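Local structure of superoxide dismutase [Mn/Fe] (1UES) at residues 83-88 against 181-186; 114-119 against 170-175; 154-159 against 177-182. The protein catalyses the dismutation of superoxide radicals to oxygen and hydrogen peroxide, using one manganese or iron ion in each subunit of a homodimer. The protein carries 1 engineered substitution. All blocks are in the same frame, centred on the assembly; numbering follows the deposited sequence.

Contact 1: residues 83-88 against 181-186; sequences PGKGGA and IVDWDI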
ATOM      1  N   PRO A  83      18.021  11.869  15.740  1.00 27.73           N
ATOM      2  CA  PRO A  83      17.904  11.354  17.103  1.00 28.61           C
ATOM      3  C   PRO A  83      18.138  12.568  18.024  1.00 29.62           C
ATOM      4  O   PRO A  83      18.692  13.593  17.592  1.00 29.50           O
ATOM      5  CB  PRO A  83      19.043  10.349  17.202  1.00 28.40           C
ATOM      6  CG  PRO A  83      20.101  10.895  16.286  1.00 28.11           C
ATOM      7  CD  PRO A  83      19.332  11.552  15.142  1.00 27.87           C
ATOM      8  N   GLY A  84      17.716  12.448  19.282  1.00 30.54           N
ATOM      9  CA  GLY A  84      17.888  13.522  20.244  1.00 32.18           C
ATOM     10  C   GLY A  84      17.100  14.774  19.935  1.00 33.35           C
ATOM     11  O   GLY A  84      17.456  15.873  20.395  1.00 33.65           O
ATOM     12  N   LYS A  85      16.037  14.628  19.160  1.00 34.39           N
ATOM     13  CA  LYS A  85      15.240  15.787  18.784  1.00 35.51           C
ATOM     14  C   LYS A  85      13.784  15.631  19.167  1.00 35.88           C
ATOM     15  O   LYS A  85      13.475  15.269  20.299  1.00 35.99           O
ATOM     16  CB  LYS A  85      15.379  16.049  17.283  1.00 35.84           C
ATOM     17  CG  LYS A  85      16.721  16.658  16.908  1.00 36.53           C
ATOM     18  CD  LYS A  85      16.732  18.138  17.167  1.00 37.15           C
ATOM     19  CE  LYS A  85      17.864  18.806  16.410  1.00 37.65           C
ATOM     20  NZ  LYS A  85      19.135  18.051  16.618  1.00 38.29           N
ATOM     21  N   GLY A  86      12.894  15.898  18.217  1.00 36.46           N
ATOM     22  CA  GLY A  86      11.470  15.798  18.484  1.00 36.98           C
ATOM     23  C   GLY A  86      11.030  17.079  19.167  1.00 37.47           C
ATOM     24  O   GLY A  86      11.338  18.181  18.694  1.00 37.68           O
ATOM     25  N   GLY A  87      10.318  16.955  20.279  1.00 37.77           N
ATOM     26  CA  GLY A  87       9.883  18.143  20.982  1.00 37.81           C
ATOM     27  C   GLY A  87       8.898  18.956  20.165  1.00 38.01           C
ATOM     28  O   GLY A  87       8.299  18.457  19.214  1.00 38.01           O
ATOM     29  N   ALA A  88       8.740  20.227  20.509  1.00 38.05           N
ATOM     30  CA  ALA A  88       7.777  21.059  19.801  1.00 38.15           C
ATOM     31  C   ALA A  88       8.389  22.078  18.851  1.00 38.16           C
ATOM     32  O   ALA A  88       9.515  22.546  19.049  1.00 38.36           O
ATOM     33  CB  ALA A  88       6.861  21.762  20.818  1.00 38.15           C
ATOM     34  N   ILE A 181      10.998  11.639  16.585  1.00 24.07           N
ATOM     35  CA  ILE A 181      12.217  11.777  15.779  1.00 24.00           C
ATOM     36  C   ILE A 181      12.193  12.943  14.794  1.00 24.27           C
ATOM     37  O   ILE A 181      13.123  13.112  13.995  1.00 23.90           O
ATOM     38  CB  ILE A 181      12.546  10.504  14.979  1.00 23.60           C
ATOM     39  CG1 ILE A 181      11.336  10.025  14.191  1.00 23.61           C
ATOM     40  CG2 ILE A 181      13.071   9.419  15.939  1.00 23.46           C
ATOM     41  CD1 ILE A 181      11.644   8.865  13.270  1.00 22.86           C
ATOM     42  N   VAL A 182      11.135  13.732  14.829  1.00 24.25           N
ATOM     43  CA  VAL A 182      11.067  14.876  13.932  1.00 25.11           C
ATOM     44  C   VAL A 182      12.046  15.955  14.392  1.00 25.31           C
ATOM     45  O   VAL A 182      12.059  16.330  15.563  1.00 25.37           O
ATOM     46  CB  VAL A 182       9.632  15.471  13.917  1.00 24.70           C
ATOM     47  CG1 VAL A 182       9.593  16.805  13.167  1.00 25.12           C
ATOM     48  CG2 VAL A 182       8.687  14.475  13.263  1.00 24.92           C
ATOM     49  N   ASP A 183      12.876  16.439  13.483  1.00 26.07           N
ATOM     50  CA  ASP A 183      13.796  17.525  13.818  1.00 26.75           C
ATOM     51  C   ASP A 183      13.077  18.790  13.354  1.00 26.95           C
ATOM     52  O   ASP A 183      13.056  19.106  12.166  1.00 26.68           O
ATOM     53  CB  ASP A 183      15.113  17.369  13.077  1.00 27.17           C
ATOM     54  CG  ASP A 183      16.112  18.446  13.452  1.00 27.88           C
ATOM     55  OD1 ASP A 183      17.322  18.238  13.241  1.00 28.73           O
ATOM     56  OD2 ASP A 183      15.674  19.492  13.969  1.00 28.64           O
ATOM     57  N   TRP A 184      12.464  19.511  14.286  1.00 27.43           N
ATOM     58  CA  TRP A 184      11.734  20.706  13.893  1.00 28.08           C
ATOM     59  C   TRP A 184      12.603  21.808  13.296  1.00 28.73           C
ATOM     60  O   TRP A 184      12.085  22.670  12.585  1.00 28.97           O
ATOM     61  CB  TRP A 184      10.898  21.233  15.061  1.00 27.91           C
ATOM     62  CG  TRP A 184       9.696  20.333  15.287  1.00 27.77           C
ATOM     63  CD1 TRP A 184       9.572  19.364  16.243  1.00 27.62           C
ATOM     64  CD2 TRP A 184       8.522  20.248  14.470  1.00 27.59           C
ATOM     65  NE1 TRP A 184       8.394  18.675  16.070  1.00 27.60           N
ATOM     66  CE2 TRP A 184       7.727  19.194  14.990  1.00 27.55           C
ATOM     67  CE3 TRP A 184       8.061  20.958  13.346  1.00 27.52           C
ATOM     68  CZ2 TRP A 184       6.496  18.830  14.427  1.00 27.30           C
ATOM     69  CZ3 TRP A 184       6.827  20.592  12.775  1.00 27.39           C
ATOM     70  CH2 TRP A 184       6.060  19.531  13.325  1.00 27.15           C
ATOM     71  N   ASP A 185      13.906  21.772  13.552  1.00 29.32           N
ATOM     72  CA  ASP A 185      14.796  22.776  12.975  1.00 30.00           C
ATOM     73  C   ASP A 185      14.832  22.602  11.470  1.00 29.69           C
ATOM     74  O   ASP A 185      14.911  23.580  10.725  1.00 29.50           O
ATOM     75  CB  ASP A 185      16.202  22.637  13.546  1.00 31.42           C
ATOM     76  CG  ASP A 185      16.254  22.988  15.015  1.00 32.53           C
ATOM     77  OD1 ASP A 185      15.611  23.995  15.395  1.00 33.65           O
ATOM     78  OD2 ASP A 185      16.910  22.251  15.785  1.00 33.70           O
ATOM     79  N   ILE A 186      14.765  21.350  11.018  1.00 29.19           N
ATOM     80  CA  ILE A 186      14.773  21.079   9.596  1.00 28.77           C
ATOM     81  C   ILE A 186      13.414  21.422   8.988  1.00 28.46           C
ATOM     82  O   ILE A 186      13.338  22.053   7.948  1.00 28.33           O
ATOM     83  CB  ILE A 186      15.148  19.610   9.321  1.00 28.94           C
ATOM     84  CG1 ILE A 186      16.570  19.373   9.832  1.00 28.90           C
ATOM     85  CG2 ILE A 186      14.991  19.270   7.831  1.00 28.71           C
ATOM     86  CD1 ILE A 186      16.929  17.936  10.089  1.00 29.24           C
TER
HETATM   87  O   HOH W   1      13.002  19.219  17.069  1.00 34.60           O
HETATM   88  O   HOH W   2       7.318  16.376  17.631  1.00 30.13           O
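Lys85 and Asp183 meet where the loop before helix 91-101 passes the start of helix 184-190. The lysine bends at chi2 (-81°), which turns CD back over the carboxylate, and a further bend at chi4 leaves NZ above the carboxylate plane. The ammonium end stays at the long limit of a salt bridge, NZ lying 3.8 Å from Asp183 OD1, while CE comes nearer, 3.3 Å from that same oxygen. The lysine thus lies against the acid largely with its aliphatic part. Beside this pair the backbones touch: Gly86 N gives a weak, bent bond to Val182 O (2.8 Å, 127°). Two waters fill out the polar contact. One accepts from Trp184 N at 2.8 Å; the other donates to Gly87 O and accepts from Trp184 NE1 at 3.0 Å, near the plane of the indole. Gly86 and Gly87 both have positive phi, which favours glycine; Gly86 O lies at the indole edge and Ala88 C over one face. Behind this layer, Asp183 is the N-cap of helix 184-190: its OD2 accepts from Asp185 N at 2.9 Å, which helps hold the carboxylate that Lys85 covers. The loop lies against the beginning of helix 184-190, whose Trp184 packs inward on Phe104 and on Leu154 of strand 151-157, while Asp183 joins Gln80 through a backbone bond just beyond helix 62-79.

Contact 2: residues 114-119 against 170-175; sequences AGTTLF and RRADHL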
ATOM      1  N   ALA A 114      -5.399  12.107  10.008  1.00 26.37           N
ATOM      2  CA  ALA A 114      -5.329  12.119   8.554  1.00 26.60           C
ATOM      3  C   ALA A 114      -4.494  10.927   8.063  1.00 26.97           C
ATOM      4  O   ALA A 114      -4.809  10.302   7.044  1.00 26.80           O
ATOM      5  CB  ALA A 114      -4.698  13.430   8.083  1.00 26.47           C
ATOM      6  N   GLY A 115      -3.428  10.621   8.793  1.00 27.68           N
ATOM      7  CA  GLY A 115      -2.567   9.513   8.411  1.00 28.30           C
ATOM      8  C   GLY A 115      -3.231   8.171   8.606  1.00 29.01           C
ATOM      9  O   GLY A 115      -3.121   7.269   7.769  1.00 28.93           O
ATOM     10  N   THR A 116      -3.941   8.041   9.723  1.00 29.23           N
ATOM     11  CA  THR A 116      -4.634   6.805  10.040  1.00 29.89           C
ATOM     12  C   THR A 116      -5.814   6.528   9.106  1.00 29.92           C
ATOM     13  O   THR A 116      -6.051   5.364   8.743  1.00 30.44           O
ATOM     14  CB  THR A 116      -5.136   6.826  11.511  1.00 30.27           C
ATOM     15  OG1 THR A 116      -4.016   6.896  12.407  1.00 30.58           O
ATOM     16  CG2 THR A 116      -5.917   5.566  11.828  1.00 30.64           C
ATOM     17  N   THR A 117      -6.538   7.575   8.695  1.00 29.83           N
ATOM     18  CA  THR A 117      -7.695   7.389   7.830  1.00 29.79           C
ATOM     19  C   THR A 117      -7.389   7.348   6.331  1.00 29.39           C
ATOM     20  O   THR A 117      -8.296   7.186   5.521  1.00 30.05           O
ATOM     21  CB  THR A 117      -8.801   8.453   8.079  1.00 30.00           C
ATOM     22  OG1 THR A 117      -8.295   9.756   7.771  1.00 30.41           O
ATOM     23  CG2 THR A 117      -9.286   8.405   9.542  1.00 30.26           C
ATOM     24  N   LEU A 118      -6.122   7.483   5.950  1.00 28.55           N
ATOM     25  CA  LEU A 118      -5.772   7.411   4.536  1.00 27.68           C
ATOM     26  C   LEU A 118      -5.855   5.932   4.132  1.00 27.39           C
ATOM     27  O   LEU A 118      -5.112   5.087   4.654  1.00 27.10           O
ATOM     28  CB  LEU A 118      -4.358   7.955   4.313  1.00 27.65           C
ATOM     29  CG  LEU A 118      -3.919   8.272   2.874  1.00 27.35           C
ATOM     30  CD1 LEU A 118      -2.769   9.264   2.895  1.00 27.45           C
ATOM     31  CD2 LEU A 118      -3.492   7.003   2.176  1.00 27.85           C
ATOM     32  N   PHE A 119      -6.762   5.609   3.216  1.00 26.70           N
ATOM     33  CA  PHE A 119      -6.937   4.210   2.830  1.00 26.48           C
ATOM     34  C   PHE A 119      -5.909   3.762   1.815  1.00 25.79           C
ATOM     35  O   PHE A 119      -5.733   4.411   0.773  1.00 26.34           O
ATOM     36  CB  PHE A 119      -8.337   3.987   2.276  1.00 26.73           C
ATOM     37  CG  PHE A 119      -8.680   2.552   2.097  1.00 26.96           C
ATOM     38  CD1 PHE A 119      -8.852   1.724   3.204  1.00 27.15           C
ATOM     39  CD2 PHE A 119      -8.817   2.011   0.819  1.00 27.24           C
ATOM     40  CE1 PHE A 119      -9.162   0.373   3.032  1.00 27.82           C
ATOM     41  CE2 PHE A 119      -9.121   0.662   0.647  1.00 27.46           C
ATOM     42  CZ  PHE A 119      -9.294  -0.154   1.748  1.00 27.49           C
ATOM     43  N   ARG A 170      -0.413  -1.772  13.303  1.00 22.20           N
ATOM     44  CA  ARG A 170      -0.556  -0.620  14.201  1.00 22.11           C
ATOM     45  C   ARG A 170      -0.052   0.710  13.612  1.00 22.10           C
ATOM     46  O   ARG A 170       0.870   1.338  14.145  1.00 21.99           O
ATOM     47  CB  ARG A 170       0.117  -0.946  15.553  1.00 22.34           C
ATOM     48  CG  ARG A 170      -0.408  -2.263  16.178  1.00 23.57           C
ATOM     49  CD  ARG A 170       0.220  -2.568  17.561  1.00 23.72           C
ATOM     50  NE  ARG A 170       1.643  -2.853  17.491  1.00 24.35           N
ATOM     51  CZ  ARG A 170       2.602  -1.984  17.812  1.00 23.99           C
ATOM     52  NH1 ARG A 170       2.297  -0.759  18.239  1.00 25.14           N
ATOM     53  NH2 ARG A 170       3.862  -2.329  17.687  1.00 24.99           N
ATOM     54  N   ARG A 171      -0.689   1.158  12.518  1.00 21.93           N
ATOM     55  CA  ARG A 171      -0.286   2.403  11.878  1.00 21.95           C
ATOM     56  C   ARG A 171      -0.374   3.601  12.821  1.00 22.03           C
ATOM     57  O   ARG A 171       0.538   4.426  12.854  1.00 22.09           O
ATOM     58  CB  ARG A 171      -1.140   2.679  10.641  1.00 21.83           C
ATOM     59  CG  ARG A 171      -0.659   3.892   9.867  1.00 21.79           C
ATOM     60  CD  ARG A 171      -1.626   4.331   8.816  1.00 21.49           C
ATOM     61  NE  ARG A 171      -1.594   3.448   7.641  1.00 21.84           N
ATOM     62  CZ  ARG A 171      -2.280   3.697   6.541  1.00 21.98           C
ATOM     63  NH1 ARG A 171      -3.034   4.787   6.485  1.00 22.23           N
ATOM     64  NH2 ARG A 171      -2.237   2.853   5.512  1.00 22.02           N
ATOM     65  N   ALA A 172      -1.473   3.711  13.569  1.00 22.29           N
ATOM     66  CA  ALA A 172      -1.631   4.828  14.503  1.00 22.82           C
ATOM     67  C   ALA A 172      -0.516   4.915  15.528  1.00 23.12           C
ATOM     68  O   ALA A 172      -0.032   6.015  15.828  1.00 23.30           O
ATOM     69  CB  ALA A 172      -2.995   4.718  15.224  1.00 22.98           C
ATOM     70  N   ASP A 173      -0.100   3.774  16.075  1.00 23.52           N
ATOM     71  CA  ASP A 173       0.967   3.764  17.068  1.00 23.34           C
ATOM     72  C   ASP A 173       2.276   4.242  16.430  1.00 22.92           C
ATOM     73  O   ASP A 173       3.057   4.933  17.074  1.00 22.70           O
ATOM     74  CB  ASP A 173       1.151   2.366  17.689  1.00 24.44           C
ATOM     75  CG  ASP A 173      -0.027   1.966  18.595  1.00 25.71           C
ATOM     76  OD1 ASP A 173      -0.861   2.850  18.940  1.00 26.40           O
ATOM     77  OD2 ASP A 173      -0.125   0.760  18.937  1.00 27.09           O
ATOM     78  N   HIS A 174       2.506   3.884  15.162  1.00 21.77           N
ATOM     79  CA  HIS A 174       3.716   4.321  14.480  1.00 21.81           C
ATOM     80  C   HIS A 174       3.701   5.828  14.323  1.00 22.14           C
ATOM     81  O   HIS A 174       4.711   6.482  14.547  1.00 22.49           O
ATOM     82  CB  HIS A 174       3.813   3.693  13.095  1.00 20.76           C
ATOM     83  CG  HIS A 174       4.913   4.261  12.246  1.00 20.22           C
ATOM     84  ND1 HIS A 174       6.243   4.011  12.479  1.00 19.98           N
ATOM     85  CD2 HIS A 174       4.855   4.986  11.101  1.00 19.80           C
ATOM     86  CE1 HIS A 174       6.966   4.555  11.511  1.00 20.16           C
ATOM     87  NE2 HIS A 174       6.143   5.154  10.667  1.00 19.32           N
ATOM     88  N   LEU A 175       2.557   6.372  13.919  1.00 22.63           N
ATOM     89  CA  LEU A 175       2.452   7.810  13.724  1.00 23.68           C
ATOM     90  C   LEU A 175       2.698   8.544  15.016  1.00 24.21           C
ATOM     91  O   LEU A 175       3.395   9.576  15.042  1.00 24.35           O
ATOM     92  CB  LEU A 175       1.082   8.173  13.163  1.00 23.62           C
ATOM     93  CG  LEU A 175       0.779   7.541  11.785  1.00 23.58           C
ATOM     94  CD1 LEU A 175      -0.471   8.186  11.205  1.00 24.29           C
ATOM     95  CD2 LEU A 175       1.962   7.721  10.815  1.00 24.19           C
TER
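Arg171 reaches from the first turn of helix 171-178 to the end of helix 104-116, where two backbone carbonyls receive one of its nitrogens by hydrogen bonds. NH1 donates to Gly115 O at 2.8 Å, approaching nearly along the C=O axis, and also to Leu118 O at 2.8 Å, here in the carbonyl plane on a lone pair; the second bond is the straighter, at 154° against 143°. Both acceptors lie at the guanidinium edge, Leu118 O slightly tilted from its plane. The side chain runs extended through CG and CD, then bends at chi3 (-76°), which turns NE off the line of the chain. NE also donates to Tyr163 OH and NH2 to Gly120 O. Van der Waals packing makes up the second kind of contact. Leu175 CD1 lies 3.7 Å from Gly115 CA, and the glycine lets the helices come this close, since a CB there would clash with that methyl. Nearby, Thr116 OG1 sits 3.7 Å from Ala172 CB, although its polar partner is Asn112 O one turn back. With one acceptor in the last turn of helix 104-116 and the other just after it, the Arg171 side chain, about 11 Å from the manganese, bridges helix and loop within the C-terminal domain. The helix's negative dipole end would probably favour the positive charge, and the several bonds hold the guanidinium in one orientation.

Contact 3: residues 154-159 against 177-182; sequences LTFDVW and DLWSIV. Engineered in segment 154-159: Thr155 (natural residue Gly). With MN (manganese (II) ion), chain E.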
ATOM      1  N   LEU A 154       6.443  18.674   6.201  1.00 23.70           N
ATOM      2  CA  LEU A 154       6.639  17.493   7.009  1.00 23.04           C
ATOM      3  C   LEU A 154       5.753  16.370   6.476  1.00 22.50           C
ATOM      4  O   LEU A 154       4.590  16.592   6.173  1.00 22.98           O
ATOM      5  CB  LEU A 154       6.250  17.801   8.467  1.00 23.56           C
ATOM      6  CG  LEU A 154       6.034  16.593   9.372  1.00 23.56           C
ATOM      7  CD1 LEU A 154       7.405  15.997   9.715  1.00 24.07           C
ATOM      8  CD2 LEU A 154       5.249  17.004  10.656  1.00 23.93           C
ATOM      9  N   THR A 155       6.315  15.174   6.327  1.00 21.76           N
ATOM     10  CA  THR A 155       5.467  14.073   5.863  1.00 21.60           C
ATOM     11  C   THR A 155       5.630  12.803   6.655  1.00 21.29           C
ATOM     12  O   THR A 155       6.723  12.487   7.126  1.00 21.52           O
ATOM     13  CB  THR A 155       5.699  13.734   4.348  1.00 21.52           C
ATOM     14  OG1 THR A 155       4.688  12.809   3.921  1.00 21.40           O
ATOM     15  CG2 THR A 155       7.102  13.100   4.100  1.00 21.75           C
ATOM     16  N   PHE A 156       4.524  12.064   6.814  1.00 21.40           N
ATOM     17  CA  PHE A 156       4.574  10.759   7.455  1.00 21.10           C
ATOM     18  C   PHE A 156       4.221   9.763   6.307  1.00 20.66           C
ATOM     19  O   PHE A 156       3.233   9.938   5.615  1.00 20.64           O
ATOM     20  CB  PHE A 156       3.537  10.614   8.568  1.00 21.76           C
ATOM     21  CG  PHE A 156       3.873  11.359   9.844  1.00 21.81           C
ATOM     22  CD1 PHE A 156       5.070  12.058   9.978  1.00 22.07           C
ATOM     23  CD2 PHE A 156       2.972  11.347  10.908  1.00 21.98           C
ATOM     24  CE1 PHE A 156       5.387  12.751  11.165  1.00 22.37           C
ATOM     25  CE2 PHE A 156       3.266  12.032  12.100  1.00 22.40           C
ATOM     26  CZ  PHE A 156       4.464  12.730  12.231  1.00 21.97           C
ATOM     27  N   ASP A 157       5.078   8.775   6.086  1.00 19.89           N
ATOM     28  CA  ASP A 157       4.856   7.764   5.058  1.00 19.60           C
ATOM     29  C   ASP A 157       3.905   6.722   5.639  1.00 19.60           C
ATOM     30  O   ASP A 157       4.216   6.132   6.694  1.00 19.61           O
ATOM     31  CB  ASP A 157       6.206   7.136   4.761  1.00 19.26           C
ATOM     32  CG  ASP A 157       6.194   6.200   3.581  1.00 19.90           C
ATOM     33  OD1 ASP A 157       5.129   6.015   2.961  1.00 19.63           O
ATOM     34  OD2 ASP A 157       7.308   5.671   3.324  1.00 19.66           O
ATOM     35  N   VAL A 158       2.758   6.492   4.985  1.00 19.58           N
ATOM     36  CA  VAL A 158       1.853   5.476   5.494  1.00 19.58           C
ATOM     37  C   VAL A 158       1.762   4.277   4.586  1.00 19.31           C
ATOM     38  O   VAL A 158       0.839   3.465   4.686  1.00 19.45           O
ATOM     39  CB  VAL A 158       0.457   6.028   5.934  1.00 19.63           C
ATOM     40  CG1 VAL A 158       0.675   7.089   7.040  1.00 19.98           C
ATOM     41  CG2 VAL A 158      -0.299   6.633   4.747  1.00 19.72           C
ATOM     42  N   TRP A 159       2.769   4.167   3.712  1.00 19.54           N
ATOM     43  CA  TRP A 159       2.904   2.961   2.896  1.00 19.32           C
ATOM     44  C   TRP A 159       3.261   1.965   4.015  1.00 19.15           C
ATOM     45  O   TRP A 159       4.012   2.294   4.913  1.00 19.25           O
ATOM     46  CB  TRP A 159       4.099   3.060   1.938  1.00 19.32           C
ATOM     47  CG  TRP A 159       3.753   3.728   0.638  1.00 19.25           C
ATOM     48  CD1 TRP A 159       3.351   5.014   0.468  1.00 19.04           C
ATOM     49  CD2 TRP A 159       3.789   3.132  -0.653  1.00 19.85           C
ATOM     50  NE1 TRP A 159       3.123   5.270  -0.864  1.00 19.49           N
ATOM     51  CE2 TRP A 159       3.385   4.127  -1.584  1.00 20.21           C
ATOM     52  CE3 TRP A 159       4.125   1.848  -1.124  1.00 20.17           C
ATOM     53  CZ2 TRP A 159       3.304   3.877  -2.975  1.00 20.18           C
ATOM     54  CZ3 TRP A 159       4.052   1.594  -2.514  1.00 20.13           C
ATOM     55  CH2 TRP A 159       3.639   2.617  -3.421  1.00 19.99           C
ATOM     56  N   ASP A 177       4.600   7.687  17.391  1.00 24.95           N
ATOM     57  CA  ASP A 177       6.018   7.632  17.676  1.00 24.61           C
ATOM     58  C   ASP A 177       6.854   8.484  16.730  1.00 23.92           C
ATOM     59  O   ASP A 177       7.947   8.871  17.078  1.00 24.13           O
ATOM     60  CB  ASP A 177       6.560   6.193  17.597  1.00 24.92           C
ATOM     61  CG  ASP A 177       6.220   5.358  18.827  1.00 25.20           C
ATOM     62  OD1 ASP A 177       6.069   5.938  19.931  1.00 25.58           O
ATOM     63  OD2 ASP A 177       6.109   4.121  18.678  1.00 25.43           O
ATOM     64  N   LEU A 178       6.354   8.787  15.535  1.00 23.33           N
ATOM     65  CA  LEU A 178       7.166   9.557  14.610  1.00 22.67           C
ATOM     66  C   LEU A 178       7.492  10.916  15.163  1.00 22.96           C
ATOM     67  O   LEU A 178       8.535  11.483  14.857  1.00 22.66           O
ATOM     68  CB  LEU A 178       6.450   9.703  13.270  1.00 22.27           C
ATOM     69  CG  LEU A 178       6.512   8.497  12.344  1.00 21.60           C
ATOM     70  CD1 LEU A 178       5.652   8.833  11.096  1.00 21.08           C
ATOM     71  CD2 LEU A 178       7.962   8.154  11.962  1.00 21.36           C
ATOM     72  N   TRP A 179       6.595  11.456  15.978  1.00 22.91           N
ATOM     73  CA  TRP A 179       6.860  12.787  16.524  1.00 23.64           C
ATOM     74  C   TRP A 179       8.155  12.885  17.313  1.00 23.88           C
ATOM     75  O   TRP A 179       8.806  13.948  17.346  1.00 23.88           O
ATOM     76  CB  TRP A 179       5.679  13.239  17.374  1.00 23.52           C
ATOM     77  CG  TRP A 179       4.411  13.253  16.635  1.00 23.83           C
ATOM     78  CD1 TRP A 179       3.390  12.338  16.730  1.00 23.72           C
ATOM     79  CD2 TRP A 179       4.000  14.209  15.643  1.00 23.78           C
ATOM     80  NE1 TRP A 179       2.381  12.671  15.857  1.00 23.50           N
ATOM     81  CE2 TRP A 179       2.727  13.807  15.180  1.00 23.58           C
ATOM     82  CE3 TRP A 179       4.591  15.366  15.097  1.00 23.96           C
ATOM     83  CZ2 TRP A 179       2.021  14.515  14.198  1.00 23.59           C
ATOM     84  CZ3 TRP A 179       3.872  16.076  14.105  1.00 23.86           C
ATOM     85  CH2 TRP A 179       2.612  15.641  13.677  1.00 24.02           C
ATOM     86  N   SER A 180       8.557  11.774  17.926  1.00 24.09           N
ATOM     87  CA  SER A 180       9.765  11.739  18.719  1.00 24.62           C
ATOM     88  C   SER A 180      11.055  11.867  17.901  1.00 24.66           C
ATOM     89  O   SER A 180      12.105  12.165  18.465  1.00 24.76           O
ATOM     90  CB  SER A 180       9.800  10.463  19.572  1.00 24.84           C
ATOM     91  OG  SER A 180      10.093   9.298  18.800  1.00 26.36           O
ATOM     92  N   ILE A 181      10.998  11.639  16.585  1.00 24.07           N
ATOM     93  CA  ILE A 181      12.217  11.777  15.779  1.00 24.00           C
ATOM     94  C   ILE A 181      12.193  12.943  14.794  1.00 24.27           C
ATOM     95  O   ILE A 181      13.123  13.112  13.995  1.00 23.90           O
ATOM     96  CB  ILE A 181      12.546  10.504  14.979  1.00 23.60           C
ATOM     97  CG1 ILE A 181      11.336  10.025  14.191  1.00 23.61           C
ATOM     98  CG2 ILE A 181      13.071   9.419  15.939  1.00 23.46           C
ATOM     99  CD1 ILE A 181      11.644   8.865  13.270  1.00 22.86           C
ATOM    100  N   VAL A 182      11.135  13.732  14.829  1.00 24.25           N
ATOM    101  CA  VAL A 182      11.067  14.876  13.932  1.00 25.11           C
ATOM    102  C   VAL A 182      12.046  15.955  14.392  1.00 25.31           C
ATOM    103  O   VAL A 182      12.059  16.330  15.563  1.00 25.37           O
ATOM    104  CB  VAL A 182       9.632  15.471  13.917  1.00 24.70           C
ATOM    105  CG1 VAL A 182       9.593  16.805  13.167  1.00 25.12           C
ATOM    106  CG2 VAL A 182       8.687  14.475  13.263  1.00 24.92           C
TER
HETATM  107 MN    MN E 192       8.194   4.614   1.785  1.00 18.41          MN
HETATM  108  O   HOH W   3       6.435   5.247   0.553  1.00 20.18           O
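The manganese site and the hydrophobic core beside it share the strand that carries Leu154, Phe156 and Asp157, with Leu178 packed on Phe156 and Trp179 on both Phe156 and Leu154. Phe156 receives Leu178 tip to tip: CD1 sits over one ring face, 3.5 Å from the centroid and offset toward CG, a CH-pi contact. The far end of that ring points into Trp179 in an edge-to-face pair, with planes at 67° and CZ 3.4 Å above the indole plane, over its centre. Leu154 crosses both neighbours at about a right angle, CD2 meeting Trp179 CZ3 at 3.8 Å and CD1 meeting Val182 CG2 at 4.1 Å. Asp157 OD2 binds manganese at 2.1 Å, with His27, His74, His161 and a water completing the site. OD1 accepts from Trp159 N at 3.1 Å in an Asx turn, which helps set the carboxylate. Thr155, an engineered residue, has its CB directed away from this contact and its OG1 bonded to Val124 O. Strand 151-157 pairs with strand 122-128 and is covered by residues 178-182, following on from helix 171-178, while Phe111 and Lys108 of helix 104-116 and Trp184 of helix 184-190 close in around the aromatic pair.

From the N terminus, the loop 83-88 comes first, after helix 62-79, and contact 1 closes a long excursion from it to the start of the last helix. Inside that excursion lies contact 2, which joins the end of helix 104-116 to the start of helix 171-178. Contact 3 begins within contact 2's loop, on strand 151-157, and ends beyond it at 177-182, so the two cross. Contacts 1 and 3 share Ile181 and Val182. They touch through Trp184 and Leu154, while contacts 2 and 3 touch through Leu175 and Phe156. Together they join strand 151-157 and helix 104-116 to helix 171-178 and what follows it, and loop 83-88 to the start of helix 184-190.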